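Local coordinates for protein cyclic GMP-AMP synthase-like receptor (Tribolium castaneum, PDB 7LT2) that senses double-stranded RNA in the cytoplasm and then makes the cyclic dinucleotide 2',3'-cGAMP from ATP and GTP in innate immunity, at residues Phe71-Leu76 with Val192-Cys197. Sequence-based numbering, arbitrary orientation.
Sequences FDLDIL and VDLVAC
Val192 lies over one face of the Phe71 ring. Val192 CG1 is 4.3 Å from the centroid of the Phe71 ring, a CH-pi contact, while Val192 CG2 comes to 3.5 Å from Phe71 CE1, at the rim. Phe71 CG sits between the backbone N and the carbonyl carbon (chi1 68°), and the ring runs alongside Val192. Tyr60 meets this ring edge-to-face, and Leu28 and Leu32 of helix 18-42 touch it. The carboxylate planes of Asp72 and Asp193 are turned only 16° from each other. Asp72 OD1 and Asp193 OD2 stay 4.1 Å from each other. One water donates a hydrogen bond to each of these two oxygens and so bridges the carboxylates. Asp193 OD1 is held by Thr178. Strands 71-76 and 192-197 are parallel neighbours in the central sheet of the nucleotidyltransferase domain. Asp72 and Asp193 match catalytic magnesium ligands of related enzymes; pairing the strands sets them side by side on one face of the sheet. Glu70, the third predicted ligand, lies close to Asp193. Five backbone hydrogen bonds set the register, from Asp193 N to Phe71 O through to Cys197 N to Ile75 O. The one from Val195 N to Leu73 O is close to straight (170° at the hydrogen). Further along the face that carries Asp72 and Asp193, Asp74 OD1 packs against Val195 CB at 3.6 Å and lies near Cys197 SG. Leu76 CD2 touches Cys197 CB at 3.7 Å. On the other face, Leu73 CD2 meets Leu194 CD2 at 4.0 Å, and Ile75 CD1 approaches Leu194 CB. Helices 18-42 and 131-147 pack on this apolar side.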
loop_
_atom_site.group_PDB
_atom_site.type_symbol
_atom_site.label_atom_id
_atom_site.label_comp_id
_atom_site.label_asym_id
_atom_site.label_seq_id
_atom_site.Cartn_x
_atom_site.Cartn_y
_atom_site.Cartn_z
ATOM N N PHE A 71 5.619 1.458 5.281
ATOM C CA PHE A 71 4.226 1.350 4.868
ATOM C C PHE A 71 3.597 2.737 4.901
ATOM O O PHE A 71 4.205 3.711 5.353
ATOM C CB PHE A 71 3.428 0.346 5.725
ATOM C CG PHE A 71 3.213 0.766 7.158
ATOM C CD1 PHE A 71 4.146 0.453 8.131
ATOM C CD2 PHE A 71 2.052 1.423 7.536
ATOM C CE1 PHE A 71 3.942 0.811 9.454
ATOM C CE2 PHE A 71 1.842 1.789 8.858
ATOM C CZ PHE A 71 2.791 1.483 9.816
ATOM N N ASP A 72 2.375 2.814 4.385
ATOM C CA ASP A 72 1.614 4.057 4.321
ATOM C C ASP A 72 0.566 4.096 5.423
ATOM O O ASP A 72 -0.248 3.175 5.545
ATOM C CB ASP A 72 0.913 4.205 2.970
ATOM C CG ASP A 72 1.840 4.648 1.865
ATOM O OD1 ASP A 72 3.044 4.876 2.128
ATOM O OD2 ASP A 72 1.349 4.767 0.723
ATOM N N LEU A 73 0.560 5.176 6.199
ATOM C CA LEU A 73 -0.573 5.465 7.072
ATOM C C LEU A 73 -1.551 6.317 6.275
ATOM O O LEU A 73 -1.359 7.525 6.126
ATOM C CB LEU A 73 -0.135 6.174 8.349
ATOM C CG LEU A 73 -1.273 6.304 9.372
ATOM C CD1 LEU A 73 -1.648 4.930 9.911
ATOM C CD2 LEU A 73 -0.868 7.241 10.494
ATOM N N ASP A 74 -2.591 5.681 5.741
ATOM C CA ASP A 74 -3.643 6.399 5.029
ATOM C C ASP A 74 -4.593 6.980 6.066
ATOM O O ASP A 74 -5.387 6.259 6.679
ATOM C CB ASP A 74 -4.360 5.475 4.051
ATOM C CG ASP A 74 -3.486 5.083 2.879
ATOM O OD1 ASP A 74 -2.632 5.900 2.462
ATOM O OD2 ASP A 74 -3.638 3.950 2.384
ATOM N N ILE A 75 -4.495 8.290 6.277
ATOM C CA ILE A 75 -5.292 9.001 7.268
ATOM C C ILE A 75 -6.596 9.405 6.589
ATOM O O ILE A 75 -6.598 10.259 5.698
ATOM C CB ILE A 75 -4.533 10.220 7.810
ATOM C CG1 ILE A 75 -3.210 9.781 8.443
ATOM C CG2 ILE A 75 -5.386 10.996 8.821
ATOM C CD1 ILE A 75 -2.245 10.921 8.725
ATOM N N LEU A 76 -7.706 8.783 6.992
ATOM C CA LEU A 76 -8.969 8.926 6.269
ATOM C C LEU A 76 -9.791 10.063 6.877
ATOM O O LEU A 76 -10.263 9.966 8.017
ATOM C CB LEU A 76 -9.751 7.615 6.279
ATOM C CG LEU A 76 -8.994 6.379 5.766
ATOM C CD1 LEU A 76 -9.956 5.231 5.524
ATOM C CD2 LEU A 76 -8.207 6.676 4.500
ATOM N N VAL A 192 7.172 5.248 7.980
ATOM C CA VAL A 192 5.736 5.392 7.753
ATOM C C VAL A 192 5.473 6.720 7.055
ATOM O O VAL A 192 5.878 7.774 7.553
ATOM C CB VAL A 192 4.934 5.321 9.069
ATOM C CG1 VAL A 192 3.440 5.360 8.788
ATOM C CG2 VAL A 192 5.293 4.058 9.851
ATOM N N ASP A 193 4.785 6.671 5.916
ATOM C CA ASP A 193 4.370 7.878 5.207
ATOM C C ASP A 193 2.966 8.281 5.649
ATOM O O ASP A 193 2.061 7.443 5.713
ATOM C CB ASP A 193 4.415 7.666 3.693
ATOM C CG ASP A 193 5.828 7.717 3.136
ATOM O OD1 ASP A 193 6.791 7.756 3.933
ATOM O OD2 ASP A 193 5.971 7.719 1.895
ATOM N N LEU A 194 2.783 9.567 5.941
ATOM C CA LEU A 194 1.521 10.069 6.488
ATOM C C LEU A 194 0.729 10.687 5.341
ATOM O O LEU A 194 0.990 11.818 4.933
ATOM C CB LEU A 194 1.787 11.069 7.606
ATOM C CG LEU A 194 2.783 10.621 8.679
ATOM C CD1 LEU A 194 3.023 11.744 9.681
ATOM C CD2 LEU A 194 2.298 9.363 9.383
ATOM N N VAL A 195 -0.237 9.934 4.819
ATOM C CA VAL A 195 -0.925 10.259 3.571
ATOM C C VAL A 195 -2.344 10.723 3.887
ATOM O O VAL A 195 -3.161 9.946 4.396
ATOM C CB VAL A 195 -0.950 9.051 2.622
ATOM C CG1 VAL A 195 -1.578 9.430 1.291
ATOM C CG2 VAL A 195 0.462 8.484 2.435
ATOM N N ALA A 196 -2.650 11.976 3.543
ATOM C CA ALA A 196 -3.980 12.533 3.764
ATOM C C ALA A 196 -4.933 12.060 2.672
ATOM O O ALA A 196 -4.728 12.366 1.493
ATOM C CB ALA A 196 -3.910 14.059 3.786
ATOM N N CYS A 197 -5.983 11.339 3.065
ATOM C CA CYS A 197 -6.955 10.774 2.138
ATOM C C CYS A 197 -8.364 11.209 2.530
ATOM O O CYS A 197 -8.604 11.672 3.645
ATOM C CB CYS A 197 -6.895 9.247 2.125
ATOM S SG CYS A 197 -5.240 8.553 1.850
HETATM O O HOH W 1 4.545 6.179 0.314
#